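Local coordinates for protein (endonuclease) (Salmonella typhimurium, PDB 1BYR), which belongs to the PLD-like family, is named an endonuclease, and folds as an alpha/beta domain built on a mixed beta-sheet, at residues Y35-P40 with K44-A49; I58-R63 with A72-I77. All coordinates share one frame; numbering follows the deposited sequence.

Interaction 1 closes along the chain before interaction 2 opens; their centres lie about 9 Å apart, and the two touch directly. F37 takes part in both: its ring takes L46 within interaction 1, while its CE2 sits 3.8 Å from CG1 of I77, a helix residue of interaction 2. Its backbone joins in too, with F37 O 3.7 Å from the CB of A73. At the N-terminal end of segment 35-40, CE1 of Y35 packs 3.5 Å from OD2 of D61. Y35 also meets the ring of H94, which reads as the histidine of the family's HKD signature.

Interaction 1: residues Y35-P40 with K44-A49; sequences YSFTAP and KALVAA
F37 and L46 meet at a ring carbon and a methyl: CZ of F37 lies 4.2 Å from CD1 of L46, at an oblique angle to the ring. The CB of L46 already points at segment 35-40, and its CD1 branch stretches on from there, anti to CA (chi2 160°). F37 starts less directly; its ring carbon CG lies anti to the backbone N (chi1 -172°), which swings the far end of the ring closer to the helix than the CB bond alone would suggest. Both residues are buried.

The second half of the contact is polar and lies at the surface. K44 N donates to P40 O at 2.9 Å, with an N-H...O angle of 165°, and the nitrogen sits nearly along the C=O axis. This is the i to i+4 bond of the first turn of helix 40-51, with A39 at the N-cap position, so the contact is the bend where strand 29-34 of the PLD-like domain's alpha/beta fold gives way to its following helix. The lysine side chain leaves alongside the same carbonyl oxygen: CB lies 3.6 Å and CG 3.5 Å from P40 O, before bends at chi3 and chi4 turn the rest of the chain.

Other parts of the fold hold this bend. N65 receives a hydrogen bond from F37 N and gives one to Y35 O, and the backbones of T38 and A39 both bond to F112. I58 of strand 55-61 touches both side chains of the F37-L46 pair, while L46 also leans on I23 of helix 14-25.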
loop_
_atom_site.group_PDB
_atom_site.type_symbol
_atom_site.label_atom_id
_atom_site.label_comp_id
_atom_site.label_asym_id
_atom_site.label_seq_id
_atom_site.Cartn_x
_atom_site.Cartn_y
_atom_site.Cartn_z
ATOM N N TYR A 35 -3.302 5.160 -8.413
ATOM C CA TYR A 35 -2.839 6.537 -8.308
ATOM C C TYR A 35 -2.106 6.600 -9.655
ATOM O O TYR A 35 -2.748 6.515 -10.691
ATOM C CB TYR A 35 -1.879 6.675 -7.125
ATOM C CG TYR A 35 -1.164 8.005 -7.040
ATOM C CD1 TYR A 35 -1.800 9.189 -7.393
ATOM C CD2 TYR A 35 0.147 8.075 -6.598
ATOM C CE1 TYR A 35 -1.140 10.412 -7.311
ATOM C CE2 TYR A 35 0.818 9.292 -6.513
ATOM C CZ TYR A 35 0.170 10.459 -6.866
ATOM O OH TYR A 35 0.828 11.665 -6.764
ATOM N N SER A 36 -0.785 6.706 -9.666
ATOM C CA SER A 36 -0.062 6.706 -10.938
ATOM C C SER A 36 -0.397 5.431 -11.720
ATOM O O SER A 36 -0.145 4.326 -11.248
ATOM C CB SER A 36 1.427 6.770 -10.671
ATOM O OG SER A 36 1.671 7.755 -9.714
ATOM N N PHE A 37 -0.936 5.601 -12.928
ATOM C CA PHE A 37 -1.380 4.502 -13.786
ATOM C C PHE A 37 -0.576 4.543 -15.095
ATOM O O PHE A 37 -1.003 5.178 -16.059
ATOM C CB PHE A 37 -2.880 4.736 -14.028
ATOM C CG PHE A 37 -3.602 3.620 -14.726
ATOM C CD1 PHE A 37 -3.843 2.410 -14.089
ATOM C CD2 PHE A 37 -4.102 3.809 -16.014
ATOM C CE1 PHE A 37 -4.585 1.403 -14.717
ATOM C CE2 PHE A 37 -4.840 2.810 -16.650
ATOM C CZ PHE A 37 -5.077 1.607 -16.004
ATOM N N THR A 38 0.568 3.856 -15.140
ATOM C CA THR A 38 1.428 3.906 -16.335
ATOM C C THR A 38 2.134 2.638 -16.857
ATOM O O THR A 38 2.512 2.594 -18.031
ATOM C CB THR A 38 2.563 4.964 -16.160
ATOM O OG1 THR A 38 3.459 4.526 -15.130
ATOM C CG2 THR A 38 2.006 6.324 -15.766
ATOM N N ALA A 39 2.327 1.627 -16.017
ATOM C CA ALA A 39 3.048 0.419 -16.439
ATOM C C ALA A 39 2.489 -0.339 -17.648
ATOM O O ALA A 39 1.430 -0.967 -17.566
ATOM C CB ALA A 39 3.190 -0.536 -15.253
ATOM N N PRO A 40 3.212 -0.319 -18.784
ATOM C CA PRO A 40 2.730 -1.021 -19.983
ATOM C C PRO A 40 2.366 -2.489 -19.734
ATOM O O PRO A 40 1.356 -2.965 -20.235
ATOM C CB PRO A 40 3.877 -0.857 -20.984
ATOM C CG PRO A 40 4.567 0.396 -20.544
ATOM C CD PRO A 40 4.497 0.359 -19.035
ATOM N N LYS A 44 -1.254 -4.209 -20.568
ATOM C CA LYS A 44 -1.378 -5.343 -21.475
ATOM C C LYS A 44 -2.122 -6.471 -20.812
ATOM O O LYS A 44 -2.948 -7.142 -21.447
ATOM C CB LYS A 44 -0.007 -5.838 -21.903
ATOM C CG LYS A 44 0.632 -4.981 -22.978
ATOM C CD LYS A 44 2.008 -5.495 -23.317
ATOM C CE LYS A 44 2.915 -4.356 -23.682
ATOM N NZ LYS A 44 3.861 -4.817 -24.726
ATOM N N ALA A 45 -1.829 -6.689 -19.530
ATOM C CA ALA A 45 -2.489 -7.742 -18.766
ATOM C C ALA A 45 -3.980 -7.452 -18.544
ATOM O O ALA A 45 -4.811 -8.356 -18.627
ATOM C CB ALA A 45 -1.778 -7.944 -17.408
ATOM N N LEU A 46 -4.322 -6.195 -18.267
ATOM C CA LEU A 46 -5.713 -5.822 -18.051
ATOM C C LEU A 46 -6.527 -6.026 -19.332
ATOM O O LEU A 46 -7.625 -6.587 -19.300
ATOM C CB LEU A 46 -5.817 -4.364 -17.576
ATOM C CG LEU A 46 -5.301 -4.106 -16.154
ATOM C CD1 LEU A 46 -4.985 -2.612 -15.971
ATOM C CD2 LEU A 46 -6.334 -4.584 -15.144
ATOM N N VAL A 47 -5.984 -5.593 -20.466
ATOM C CA VAL A 47 -6.691 -5.768 -21.731
ATOM C C VAL A 47 -6.766 -7.246 -22.123
ATOM O O VAL A 47 -7.724 -7.670 -22.772
ATOM C CB VAL A 47 -6.034 -4.942 -22.863
ATOM C CG1 VAL A 47 -5.704 -3.536 -22.367
ATOM C CG2 VAL A 47 -4.795 -5.636 -23.353
ATOM N N ALA A 48 -5.780 -8.042 -21.726
ATOM C CA ALA A 48 -5.845 -9.473 -22.035
ATOM C C ALA A 48 -6.986 -10.063 -21.214
ATOM O O ALA A 48 -7.653 -11.005 -21.645
ATOM C CB ALA A 48 -4.542 -10.176 -21.693
ATOM N N ALA A 49 -7.217 -9.508 -20.027
ATOM C CA ALA A 49 -8.307 -9.980 -19.178
ATOM C C ALA A 49 -9.638 -9.669 -19.861
ATOM O O ALA A 49 -10.521 -10.523 -19.954
ATOM C CB ALA A 49 -8.251 -9.298 -17.812
#

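Interaction 2: residues I58-R63 with A72-I77; sequences IVIDER and AAMNYI
I60 has the most surface covered in this contact, and a single methyl does its touching. Its CD1 lies 3.8 Å from CG of M74, with the sulfur SD at 4.0 Å and CE at 4.1 Å, so three successive atoms of the methionine lie alongside the methyl as the two side chains cross obliquely. CG1 of I60 takes the position between the backbone N and the carbonyl carbon (chi1 72°); the CB bond of I60 points toward the helix, and CD1 extends anti to CA to meet M74. M74 comes to meet it although its CB bond does not aim at the strand: the chain runs out and then folds at chi3 (77°), which brings CE back beside the isoleucine methyl.

Two residues back along the strand, I58 does the same job with I77. Its CD1 reaches CG2 of I77 at 4.1 Å, the two side chains crossing at about a right angle. I58 and I60, two apart on the strand, thus face I77 and M74, three apart on the helix; the nearest CA pairs are 9.3 Å (I58 and I77) and 9.6 Å (I60 and M74) apart, and with no hydrogen bond crossing, the layers are joined by apolar packing. This is helix-on-sheet packing inside a beta-alpha-beta unit, in which helix 68-79 connects strand 55-61 to its parallel neighbour 84-87.

That neighbour broadens the same floor: L84 touches both I58 and I60, and T86 lies against M74. V59, between the two isoleucines, turns to the other face of the sheet, where W141 and W145 of helix 131-146 cover it. At the strand's last residue, D61, OD2 accepts a hydrogen bond from G64 N and OD1 one from Q93 N.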
loop_
_atom_site.group_PDB
_atom_site.type_symbol
_atom_site.label_atom_id
_atom_site.label_comp_id
_atom_site.label_asym_id
_atom_site.label_seq_id
_atom_site.Cartn_x
_atom_site.Cartn_y
_atom_site.Cartn_z
ATOM N N ILE A 58 -12.086 0.460 -14.075
ATOM C CA ILE A 58 -10.999 1.136 -13.378
ATOM C C ILE A 58 -11.231 2.609 -13.035
ATOM O O ILE A 58 -11.750 3.373 -13.846
ATOM C CB ILE A 58 -9.722 1.039 -14.251
ATOM C CG1 ILE A 58 -9.565 -0.392 -14.754
ATOM C CG2 ILE A 58 -8.489 1.498 -13.476
ATOM C CD1 ILE A 58 -8.443 -0.577 -15.758
ATOM N N VAL A 59 -10.867 3.007 -11.814
ATOM C CA VAL A 59 -10.976 4.409 -11.403
ATOM C C VAL A 59 -9.604 4.821 -10.919
ATOM O O VAL A 59 -9.030 4.175 -10.038
ATOM C CB VAL A 59 -11.979 4.631 -10.249
ATOM C CG1 VAL A 59 -13.378 4.604 -10.797
ATOM C CG2 VAL A 59 -11.788 3.586 -9.171
ATOM N N ILE A 60 -9.061 5.879 -11.514
ATOM C CA ILE A 60 -7.736 6.345 -11.141
ATOM C C ILE A 60 -7.721 7.802 -10.706
ATOM O O ILE A 60 -8.658 8.552 -10.973
ATOM C CB ILE A 60 -6.760 6.176 -12.321
ATOM C CG1 ILE A 60 -7.072 7.205 -13.415
ATOM C CG2 ILE A 60 -6.895 4.772 -12.887
ATOM C CD1 ILE A 60 -6.227 7.038 -14.697
ATOM N N ASP A 61 -6.656 8.191 -10.012
ATOM C CA ASP A 61 -6.487 9.559 -9.563
ATOM C C ASP A 61 -6.344 10.461 -10.782
ATOM O O ASP A 61 -5.601 10.134 -11.717
ATOM C CB ASP A 61 -5.223 9.683 -8.703
ATOM C CG ASP A 61 -5.014 11.086 -8.216
ATOM O OD1 ASP A 61 -5.796 11.524 -7.356
ATOM O OD2 ASP A 61 -4.074 11.742 -8.699
ATOM N N GLU A 62 -7.029 11.599 -10.763
ATOM C CA GLU A 62 -6.985 12.528 -11.890
ATOM C C GLU A 62 -5.746 13.405 -11.987
ATOM O O GLU A 62 -5.051 13.390 -13.008
ATOM C CB GLU A 62 -8.224 13.421 -11.875
ATOM C CG GLU A 62 -8.426 14.209 -13.151
ATOM C CD GLU A 62 -9.751 14.941 -13.174
ATOM O OE1 GLU A 62 -10.800 14.301 -12.912
ATOM O OE2 GLU A 62 -9.738 16.160 -13.447
ATOM N N ARG A 63 -5.452 14.166 -10.937
ATOM C CA ARG A 63 -4.294 15.067 -10.960
ATOM C C ARG A 63 -2.944 14.425 -11.199
ATOM O O ARG A 63 -2.067 15.038 -11.807
ATOM C CB ARG A 63 -4.224 15.873 -9.665
ATOM C CG ARG A 63 -5.455 16.695 -9.363
ATOM C CD ARG A 63 -5.175 17.551 -8.134
ATOM N NE ARG A 63 -3.741 17.779 -7.984
ATOM C CZ ARG A 63 -3.030 17.451 -6.912
ATOM N NH1 ARG A 63 -3.615 16.877 -5.878
ATOM N NH2 ARG A 63 -1.727 17.701 -6.879
ATOM N N ALA A 72 -0.932 7.639 -22.460
ATOM C CA ALA A 72 -0.761 6.474 -23.322
ATOM C C ALA A 72 -1.507 5.263 -22.740
ATOM O O ALA A 72 -2.209 4.560 -23.461
ATOM C CB ALA A 72 0.729 6.152 -23.472
ATOM N N ALA A 73 -1.383 5.030 -21.438
ATOM C CA ALA A 73 -2.064 3.896 -20.813
ATOM C C ALA A 73 -3.572 4.081 -20.784
ATOM O O ALA A 73 -4.331 3.152 -21.061
ATOM C CB ALA A 73 -1.537 3.684 -19.384
ATOM N N MET A 74 -4.009 5.282 -20.428
ATOM C CA MET A 74 -5.431 5.589 -20.378
ATOM C C MET A 74 -6.039 5.416 -21.764
ATOM O O MET A 74 -7.120 4.843 -21.890
ATOM C CB MET A 74 -5.657 7.023 -19.861
ATOM C CG MET A 74 -5.225 7.240 -18.378
ATOM S SD MET A 74 -4.817 8.969 -17.944
ATOM C CE MET A 74 -6.436 9.683 -17.793
ATOM N N ASN A 75 -5.345 5.881 -22.807
ATOM C CA ASN A 75 -5.849 5.746 -24.181
ATOM C C ASN A 75 -5.881 4.266 -24.577
ATOM O O ASN A 75 -6.863 3.769 -25.139
ATOM C CB ASN A 75 -4.970 6.521 -25.177
ATOM C CG ASN A 75 -5.260 8.015 -25.184
ATOM O OD1 ASN A 75 -4.475 8.813 -25.706
ATOM N ND2 ASN A 75 -6.382 8.397 -24.611
ATOM N N TYR A 76 -4.795 3.563 -24.281
ATOM C CA TYR A 76 -4.709 2.137 -24.569
ATOM C C TYR A 76 -5.868 1.390 -23.898
ATOM O O TYR A 76 -6.539 0.573 -24.522
ATOM C CB TYR A 76 -3.370 1.599 -24.060
ATOM C CG TYR A 76 -3.181 0.126 -24.275
ATOM C CD1 TYR A 76 -3.151 -0.412 -25.555
ATOM C CD2 TYR A 76 -3.037 -0.736 -23.199
ATOM C CE1 TYR A 76 -2.984 -1.772 -25.752
ATOM C CE2 TYR A 76 -2.869 -2.082 -23.386
ATOM C CZ TYR A 76 -2.843 -2.600 -24.660
ATOM O OH TYR A 76 -2.683 -3.955 -24.838
ATOM N N ILE A 77 -6.121 1.695 -22.630
ATOM C CA ILE A 77 -7.190 1.048 -21.883
ATOM C C ILE A 77 -8.598 1.370 -22.421
ATOM O O ILE A 77 -9.414 0.456 -22.619
ATOM C CB ILE A 77 -7.100 1.418 -20.371
ATOM C CG1 ILE A 77 -5.810 0.852 -19.785
ATOM C CG2 ILE A 77 -8.301 0.894 -19.615
ATOM C CD1 ILE A 77 -5.782 -0.655 -19.683
#